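Local coordinates for ancillary protein 1 (Streptococcus pyogenes, PDB 2XI9), which is a pilus-presented adhesin of a Gram-positive pathogen, whose internal thioester bond is required for efficient interaction with host cells, at residues G35-L40 with L197-V202; P180-T183 with V187-T190; P204-P209 with L213-K218. All coordinates share one frame; numbering follows the deposited sequence.

Contact 1: residues G35-L40 with L197-V202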
loop_
_atom_site.group_PDB
_atom_site.type_symbol
_atom_site.label_atom_id
_atom_site.label_comp_id
_atom_site.label_asym_id
_atom_site.label_seq_id
_atom_site.Cartn_x
_atom_site.Cartn_y
_atom_site.Cartn_z
ATOM N N GLY A 35 -2.657 2.595 -12.946
ATOM C CA GLY A 35 -3.991 2.821 -12.428
ATOM C C GLY A 35 -4.805 1.576 -12.096
ATOM O O GLY A 35 -5.947 1.701 -11.686
ATOM N N ASP A 36 -4.254 0.377 -12.282
ATOM C CA ASP A 36 -5.013 -0.842 -11.919
ATOM C C ASP A 36 -4.049 -1.954 -11.608
ATOM O O ASP A 36 -3.599 -2.674 -12.478
ATOM C CB ASP A 36 -6.043 -1.261 -12.982
ATOM C CG ASP A 36 -6.869 -2.514 -12.558
ATOM O OD1 ASP A 36 -6.522 -3.186 -11.556
ATOM O OD2 ASP A 36 -7.847 -2.848 -13.246
ATOM N N TYR A 37 -3.713 -2.072 -10.334
ATOM C CA TYR A 37 -2.639 -2.966 -9.924
ATOM C C TYR A 37 -3.206 -4.283 -9.401
ATOM O O TYR A 37 -2.539 -5.006 -8.663
ATOM C CB TYR A 37 -1.780 -2.242 -8.894
ATOM C CG TYR A 37 -1.253 -0.931 -9.466
ATOM C CD1 TYR A 37 -0.272 -0.932 -10.448
ATOM C CD2 TYR A 37 -1.772 0.286 -9.064
ATOM C CE1 TYR A 37 0.192 0.239 -11.004
ATOM C CE2 TYR A 37 -1.314 1.465 -9.614
ATOM C CZ TYR A 37 -0.327 1.428 -10.587
ATOM O OH TYR A 37 0.149 2.598 -11.138
ATOM N N SER A 38 -4.436 -4.573 -9.790
ATOM C CA SER A 38 -5.171 -5.780 -9.354
ATOM C C SER A 38 -4.666 -7.063 -9.993
ATOM O O SER A 38 -5.039 -8.169 -9.568
ATOM C CB SER A 38 -6.691 -5.596 -9.580
ATOM O OG SER A 38 -7.085 -5.609 -10.963
ATOM N N LYS A 39 -3.841 -6.924 -11.036
ATOM C CA LYS A 39 -3.219 -8.049 -11.737
ATOM C C LYS A 39 -2.012 -7.540 -12.516
ATOM O O LYS A 39 -1.942 -6.356 -12.821
ATOM C CB LYS A 39 -4.193 -8.680 -12.737
ATOM C CG LYS A 39 -4.778 -7.678 -13.778
ATOM C CD LYS A 39 -5.651 -8.358 -14.821
ATOM C CE LYS A 39 -4.884 -8.704 -16.110
ATOM N NZ LYS A 39 -4.526 -7.549 -17.029
ATOM N N LEU A 40 -1.072 -8.429 -12.841
ATOM C CA LEU A 40 0.024 -8.061 -13.744
ATOM C C LEU A 40 -0.528 -8.084 -15.171
ATOM O O LEU A 40 -1.474 -8.821 -15.476
ATOM C CB LEU A 40 1.225 -9.000 -13.606
ATOM C CG LEU A 40 2.189 -8.746 -12.439
ATOM C CD1 LEU A 40 1.471 -8.573 -11.115
ATOM C CD2 LEU A 40 3.266 -9.819 -12.301
ATOM N N LEU A 197 4.125 4.881 -3.198
ATOM C CA LEU A 197 2.767 4.646 -2.751
ATOM C C LEU A 197 1.761 5.669 -3.336
ATOM O O LEU A 197 0.549 5.478 -3.256
ATOM C CB LEU A 197 2.696 4.707 -1.236
ATOM C CG LEU A 197 3.436 3.615 -0.433
ATOM C CD1 LEU A 197 3.087 3.717 1.026
ATOM C CD2 LEU A 197 3.034 2.238 -1.039
ATOM N N PHE A 198 2.270 6.775 -3.842
ATOM C CA PHE A 198 1.412 7.854 -4.313
ATOM C C PHE A 198 0.421 7.360 -5.353
ATOM O O PHE A 198 -0.740 7.785 -5.363
ATOM C CB PHE A 198 2.260 8.962 -4.932
ATOM C CG PHE A 198 1.534 10.250 -5.092
ATOM C CD1 PHE A 198 0.954 10.600 -6.294
ATOM C CD2 PHE A 198 1.426 11.111 -4.009
ATOM C CE1 PHE A 198 0.293 11.836 -6.431
ATOM C CE2 PHE A 198 0.753 12.325 -4.130
ATOM C CZ PHE A 198 0.205 12.689 -5.337
ATOM N N LYS A 199 0.892 6.465 -6.224
ATOM C CA LYS A 199 0.087 5.895 -7.297
ATOM C C LYS A 199 -1.173 5.175 -6.811
ATOM O O LYS A 199 -2.092 5.011 -7.617
ATOM C CB LYS A 199 0.903 4.937 -8.163
ATOM C CG LYS A 199 1.376 3.689 -7.431
ATOM C CD LYS A 199 2.226 2.800 -8.293
ATOM C CE LYS A 199 3.447 3.479 -8.798
ATOM N NZ LYS A 199 4.425 2.493 -9.355
ATOM N N TYR A 200 -1.219 4.758 -5.534
ATOM C CA TYR A 200 -2.392 4.056 -5.009
ATOM C C TYR A 200 -3.508 4.960 -4.490
ATOM O O TYR A 200 -4.574 4.465 -4.123
ATOM C CB TYR A 200 -1.996 3.029 -3.956
ATOM C CG TYR A 200 -0.948 2.090 -4.463
ATOM C CD1 TYR A 200 -1.261 1.127 -5.394
ATOM C CD2 TYR A 200 0.379 2.199 -4.049
ATOM C CE1 TYR A 200 -0.294 0.281 -5.910
ATOM C CE2 TYR A 200 1.360 1.359 -4.546
ATOM C CZ TYR A 200 1.014 0.392 -5.479
ATOM O OH TYR A 200 1.981 -0.435 -5.990
ATOM N N THR A 201 -3.253 6.273 -4.421
ATOM C CA THR A 201 -4.206 7.230 -3.856
ATOM C C THR A 201 -5.251 7.639 -4.858
ATOM O O THR A 201 -5.000 7.666 -6.056
ATOM C CB THR A 201 -3.538 8.513 -3.356
ATOM O OG1 THR A 201 -2.886 9.181 -4.449
ATOM C CG2 THR A 201 -2.553 8.174 -2.241
ATOM N N VAL A 202 -6.416 8.016 -4.348
ATOM C CA VAL A 202 -7.536 8.460 -5.191
ATOM C C VAL A 202 -7.712 9.979 -5.184
ATOM O O VAL A 202 -7.988 10.551 -6.226
ATOM C CB VAL A 202 -8.829 7.773 -4.700
ATOM C CG1 VAL A 202 -10.035 8.357 -5.333
ATOM C CG2 VAL A 202 -8.755 6.264 -4.989
#
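An interface between the prealbumin-like domain and the thioester domain is made here by Tyr37, from the loop after strand 26-33, set against Lys199 and Tyr200 of the 3-10 turn 198-200. The two aromatic rings form an offset edge-to-face pair: the edge of Tyr200 is directed at the face of Tyr37, with centroids 5.2 Å apart and planes at 69°. Tyr200 CE1 does the touching, 3.5 Å from Tyr37 CD2. Lys199 rises across the outer end of Tyr37, its CD 3.5 Å from Tyr37 OH. Its CG, placed between the backbone N and the carbonyl carbon (chi1 65°), lies 3.6 Å above the Tyr200 ring plane, over the centre, so the lysine stem packs against both tyrosines. Beyond it, a bend at chi3 turns the chain, and NZ forms salt bridges with Asp196 and Glu328. The Tyr37 hydroxyl is hydrogen-bonded to the same Glu328, and Gly35 N also donates a weak bond to Tyr37 OH. Between the two segments the touching is ring and aliphatic packing, while Glu328 of strand 321-329 joins the polar ends of Tyr37 and Lys199 and should help to fix how both side chains lie.

Contact 2: residues P180-T183 with V187-T190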
loop_
_atom_site.group_PDB
_atom_site.type_symbol
_atom_site.label_atom_id
_atom_site.label_comp_id
_atom_site.label_asym_id
_atom_site.label_seq_id
_atom_site.Cartn_x
_atom_site.Cartn_y
_atom_site.Cartn_z
ATOM N N PRO A 180 -13.754 -16.973 3.331
ATOM C CA PRO A 180 -14.032 -17.566 2.019
ATOM C C PRO A 180 -13.551 -16.681 0.851
ATOM O O PRO A 180 -13.109 -17.193 -0.180
ATOM C CB PRO A 180 -15.560 -17.737 1.997
ATOM C CG PRO A 180 -16.099 -17.043 3.197
ATOM C CD PRO A 180 -14.970 -16.726 4.129
ATOM N N ASP A 181 -13.598 -15.371 1.021
ATOM C CA ASP A 181 -13.091 -14.464 -0.014
ATOM C C ASP A 181 -11.593 -14.707 -0.292
ATOM O O ASP A 181 -11.140 -14.627 -1.443
ATOM C CB ASP A 181 -13.347 -13.018 0.371
ATOM C CG ASP A 181 -14.838 -12.614 0.256
ATOM O OD1 ASP A 181 -15.532 -13.021 -0.709
ATOM O OD2 ASP A 181 -15.307 -11.875 1.150
ATOM N N PHE A 182 -10.822 -15.024 0.746
ATOM C CA PHE A 182 -9.401 -15.327 0.528
ATOM C C PHE A 182 -9.238 -16.702 -0.079
ATOM O O PHE A 182 -8.576 -16.851 -1.103
ATOM C CB PHE A 182 -8.599 -15.216 1.823
ATOM C CG PHE A 182 -7.151 -15.615 1.671
ATOM C CD1 PHE A 182 -6.259 -14.776 1.020
ATOM C CD2 PHE A 182 -6.687 -16.828 2.184
ATOM C CE1 PHE A 182 -4.921 -15.133 0.863
ATOM C CE2 PHE A 182 -5.351 -17.195 2.042
ATOM C CZ PHE A 182 -4.465 -16.343 1.377
ATOM N N THR A 183 -9.898 -17.693 0.522
ATOM C CA THR A 183 -9.784 -19.083 0.089
ATOM C C THR A 183 -10.243 -19.329 -1.346
ATOM O O THR A 183 -9.599 -20.065 -2.078
ATOM C CB THR A 183 -10.559 -20.023 1.020
ATOM O OG1 THR A 183 -10.103 -19.825 2.369
ATOM C CG2 THR A 183 -10.328 -21.457 0.609
ATOM N N VAL A 187 -10.537 -12.287 -2.961
ATOM C CA VAL A 187 -9.781 -11.138 -2.453
ATOM C C VAL A 187 -8.486 -11.589 -1.754
ATOM O O VAL A 187 -8.550 -12.179 -0.682
ATOM C CB VAL A 187 -10.596 -10.345 -1.439
ATOM C CG1 VAL A 187 -9.850 -9.110 -1.003
ATOM C CG2 VAL A 187 -12.025 -9.994 -2.015
ATOM N N LYS A 188 -7.345 -11.327 -2.403
ATOM C CA LYS A 188 -6.019 -11.672 -1.888
ATOM C C LYS A 188 -5.102 -10.489 -2.198
ATOM O O LYS A 188 -5.420 -9.723 -3.118
ATOM C CB LYS A 188 -5.483 -12.900 -2.584
ATOM C CG LYS A 188 -6.356 -14.125 -2.546
ATOM C CD LYS A 188 -5.708 -15.301 -3.207
ATOM C CE LYS A 188 -5.666 -15.170 -4.732
ATOM N NZ LYS A 188 -4.978 -16.335 -5.341
ATOM N N TYR A 189 -3.982 -10.344 -1.456
ATOM C CA TYR A 189 -3.143 -9.162 -1.518
ATOM C C TYR A 189 -1.705 -9.525 -1.851
ATOM O O TYR A 189 -1.218 -10.618 -1.469
ATOM C CB TYR A 189 -3.209 -8.396 -0.182
ATOM C CG TYR A 189 -4.592 -7.921 0.199
ATOM C CD1 TYR A 189 -5.522 -8.795 0.742
ATOM C CD2 TYR A 189 -4.964 -6.599 0.032
ATOM C CE1 TYR A 189 -6.766 -8.371 1.094
ATOM C CE2 TYR A 189 -6.234 -6.159 0.378
ATOM C CZ TYR A 189 -7.131 -7.048 0.899
ATOM O OH TYR A 189 -8.405 -6.681 1.227
ATOM N N THR A 190 -1.024 -8.603 -2.549
ATOM C CA THR A 190 0.416 -8.635 -2.707
ATOM C C THR A 190 1.043 -7.809 -1.597
ATOM O O THR A 190 0.657 -6.679 -1.416
ATOM C CB THR A 190 0.853 -8.030 -4.047
ATOM O OG1 THR A 190 0.253 -8.796 -5.097
ATOM C CG2 THR A 190 2.347 -8.152 -4.208
HETATM O O HOH W 1 -6.880 -18.814 -3.871
#
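Asp181 and Val187 supply the direct hydrogen bond between the short helix 180-183 and the residues leading into strand 189-193. Val187 N donates to Asp181 O at 2.9 Å with a nearly straight N-H...O angle of 169°, although the donor stands well above the carbonyl plane. A weaker polar contact lies next to it: Phe182 CA approaches Val187 O at 3.5 Å in a CA-H...O geometry, and that same oxygen sits at the edge of the Phe182 ring, near its plane.

The apolar part is carried mainly by Phe182 and Lys188, whose side chains cross at about a right angle. With CG of Phe182 anti to the backbone N (chi1 176°), the ring reaches the lysine stem, and CD1 comes within 3.6 Å of Lys188 CG. CE1 of the ring is 3.8 Å from that same CG. Separately, Val187 CG2 rests 4.1 Å from Asp181 CB, a looser touch.

Solvent adds a weak link, one water lying 3.5 Å from Lys188 NZ and equally far from Thr183 O. Outside the pair, the Phe182 side chain touches Glu126 and that of Val187 touches Tyr308, while Lys188 N is hydrogen-bonded to Asn304 OD1.

Within the thioester domain this is a short helix-loop-strand connection, closed by one backbone hydrogen bond: a single helical turn packs against the residues just ahead of strand 189-193, an outermost strand of the mixed sheet, where Thr190 pairs through its backbone with Ile302.

Contact 3: residues P204-P209 with L213-K218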
loop_
_atom_site.group_PDB
_atom_site.type_symbol
_atom_site.label_atom_id
_atom_site.label_comp_id
_atom_site.label_asym_id
_atom_site.label_seq_id
_atom_site.Cartn_x
_atom_site.Cartn_y
_atom_site.Cartn_z
ATOM N N PRO A 204 -5.286 12.497 -3.432
ATOM C CA PRO A 204 -4.174 12.894 -2.578
ATOM C C PRO A 204 -4.167 14.373 -2.317
ATOM O O PRO A 204 -4.477 15.191 -3.188
ATOM C CB PRO A 204 -2.931 12.465 -3.380
ATOM C CG PRO A 204 -3.365 12.449 -4.756
ATOM C CD PRO A 204 -4.817 12.092 -4.770
ATOM N N ARG A 205 -3.830 14.721 -1.093
ATOM C CA ARG A 205 -3.719 16.108 -0.734
ATOM C C ARG A 205 -2.405 16.679 -1.284
ATOM O O ARG A 205 -2.326 17.846 -1.716
ATOM C CB ARG A 205 -3.808 16.188 0.784
ATOM C CG ARG A 205 -3.961 17.513 1.345
ATOM C CD ARG A 205 -4.227 17.472 2.836
ATOM N NE ARG A 205 -5.609 17.184 3.265
ATOM C CZ ARG A 205 -6.642 18.030 3.217
ATOM N NH1 ARG A 205 -6.545 19.262 2.716
ATOM N NH2 ARG A 205 -7.815 17.623 3.645
ATOM N N ASP A 206 -1.397 15.834 -1.291
ATOM C CA ASP A 206 -0.033 16.153 -1.682
ATOM C C ASP A 206 0.099 16.142 -3.196
ATOM O O ASP A 206 -0.657 15.478 -3.872
ATOM C CB ASP A 206 0.932 15.130 -1.087
ATOM C CG ASP A 206 1.170 15.342 0.392
ATOM O OD1 ASP A 206 1.560 16.468 0.747
ATOM O OD2 ASP A 206 1.016 14.396 1.191
ATOM N N THR A 207 1.110 16.825 -3.696
ATOM C CA THR A 207 1.454 16.810 -5.105
ATOM C C THR A 207 2.781 16.101 -5.386
ATOM O O THR A 207 3.085 15.802 -6.553
ATOM C CB THR A 207 1.563 18.229 -5.646
ATOM O OG1 THR A 207 2.618 18.948 -4.971
ATOM C CG2 THR A 207 0.251 18.947 -5.453
ATOM N N ASP A 208 3.567 15.848 -4.325
ATOM C CA ASP A 208 4.879 15.275 -4.482
ATOM C C ASP A 208 4.918 13.895 -3.843
ATOM O O ASP A 208 4.583 13.751 -2.650
ATOM C CB ASP A 208 5.940 16.166 -3.855
ATOM C CG ASP A 208 7.329 15.597 -4.070
ATOM O OD1 ASP A 208 7.889 15.770 -5.151
ATOM O OD2 ASP A 208 7.826 14.925 -3.185
ATOM N N PRO A 209 5.242 12.861 -4.636
ATOM C CA PRO A 209 5.212 11.532 -4.046
ATOM C C PRO A 209 6.162 11.320 -2.872
ATOM O O PRO A 209 5.807 10.610 -1.958
ATOM C CB PRO A 209 5.585 10.598 -5.207
ATOM C CG PRO A 209 5.285 11.358 -6.425
ATOM C CD PRO A 209 5.528 12.814 -6.091
ATOM N N LEU A 213 5.003 10.281 0.911
ATOM C CA LEU A 213 5.463 9.053 1.619
ATOM C C LEU A 213 5.893 9.421 3.041
ATOM O O LEU A 213 5.605 8.709 4.025
ATOM C CB LEU A 213 6.620 8.401 0.893
ATOM C CG LEU A 213 7.076 7.044 1.461
ATOM C CD1 LEU A 213 5.859 6.139 1.539
ATOM C CD2 LEU A 213 8.219 6.386 0.668
ATOM N N LYS A 214 6.559 10.552 3.157
ATOM C CA LYS A 214 6.981 11.010 4.442
ATOM C C LYS A 214 5.777 11.215 5.324
ATOM O O LYS A 214 5.813 10.829 6.482
ATOM C CB LYS A 214 7.841 12.283 4.332
ATOM C CG LYS A 214 9.228 11.991 3.686
ATOM C CD LYS A 214 10.261 13.132 3.810
ATOM C CE LYS A 214 10.268 14.051 2.603
ATOM N NZ LYS A 214 11.321 15.115 2.721
ATOM N N HIS A 215 4.708 11.852 4.798
ATOM C CA HIS A 215 3.482 12.093 5.585
ATOM C C HIS A 215 2.863 10.798 6.138
ATOM O O HIS A 215 2.496 10.703 7.348
ATOM C CB HIS A 215 2.442 12.881 4.750
ATOM C CG HIS A 215 2.855 14.296 4.469
ATOM N ND1 HIS A 215 2.331 15.065 3.442
ATOM C CD2 HIS A 215 3.755 15.079 5.100
ATOM C CE1 HIS A 215 2.891 16.259 3.463
ATOM N NE2 HIS A 215 3.754 16.303 4.465
ATOM N N ILE A 216 2.762 9.803 5.269
ATOM C CA ILE A 216 2.214 8.539 5.634
ATOM C C ILE A 216 3.032 7.827 6.722
ATOM O O ILE A 216 2.450 7.343 7.723
ATOM C CB ILE A 216 1.995 7.622 4.358
ATOM C CG1 ILE A 216 0.959 8.221 3.402
ATOM C CG2 ILE A 216 1.766 6.193 4.758
ATOM C CD1 ILE A 216 -0.390 8.426 3.924
ATOM N N LYS A 217 4.358 7.806 6.573
ATOM C CA LYS A 217 5.216 7.149 7.533
ATOM C C LYS A 217 5.104 7.850 8.872
ATOM O O LYS A 217 5.186 7.190 9.880
ATOM C CB LYS A 217 6.670 7.189 7.106
ATOM C CG LYS A 217 7.016 6.284 5.988
ATOM C CD LYS A 217 8.480 6.487 5.663
ATOM C CE LYS A 217 8.959 5.537 4.597
ATOM N NZ LYS A 217 10.383 5.831 4.154
ATOM N N LYS A 218 4.885 9.186 8.877
ATOM C CA LYS A 218 4.835 9.916 10.150
ATOM C C LYS A 218 3.520 9.751 10.924
ATOM O O LYS A 218 3.530 9.743 12.159
ATOM C CB LYS A 218 5.192 11.391 9.958
ATOM C CG LYS A 218 6.726 11.573 9.662
ATOM C CD LYS A 218 7.088 12.923 9.117
ATOM C CE LYS A 218 7.175 13.946 10.221
ATOM N NZ LYS A 218 7.333 15.386 9.737
#
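His215, on helix 209-222, reaches back to Asp206 in the loop that leads into that helix. From CB, 4.1 Å from Asp206 OD2, the side chain leaves with CG anti to the carbonyl carbon (chi1 -69°), which carries the ring toward the loop. His215 CG is still 3.8 Å from Asp206 OD2; the next ring atom, ND1, makes the bond. It donates to Asp206 OD2 at 2.7 Å with an angle of 155°, meeting the oxygen on the syn side, slightly out of the carboxylate plane. Farther round the ring, CE1 lies 3.0 Å from Asp206 OD1, so both carboxylate oxygens border one edge of the imidazole, the two planes being 32° apart. Phe252 of helix 238-253 stacks on the His215 ring and also touches Asp206. Two residues before His215, Leu213 N donates to Pro209 O at 3.0 Å, an opening bond of the helix, whose N-cap, Asp208, holds Thr211 N through OD2. The His-carboxylate bond thus staples the entry loop to the second turn of the helix; with ND1 as the donor, it holds the ring's orientation, and the carboxylate would probably favour the doubly protonated, cationic imidazole.

Overall arrangement
Contacts 1 and 3 adjoin, with centres about 15 Å apart: Phe198, the first residue of the 3-10 turn of contact 1, and Leu197 just before it pack on contact 3, where Phe198 CZ lies 3.3 Å from Asp206 O and Leu197 CD1 is 3.7 Å from Leu213 CD1. The 3-10 turn thus meets Tyr37 through Lys199 and Tyr200, while Phe198 and Leu197 face the helix entry and helix 209-222. Contact 2 lies about 17 Å from contact 1 between centres and does not touch it, yet falls within the chain loop that contact 1 closes. Contacts 2 and 3, some 28 Å apart between centres, occupy opposite sides of the chain's centre. Strand 189-193 and residues 197-202 lead from contact 2, past contact 1, to contact 3.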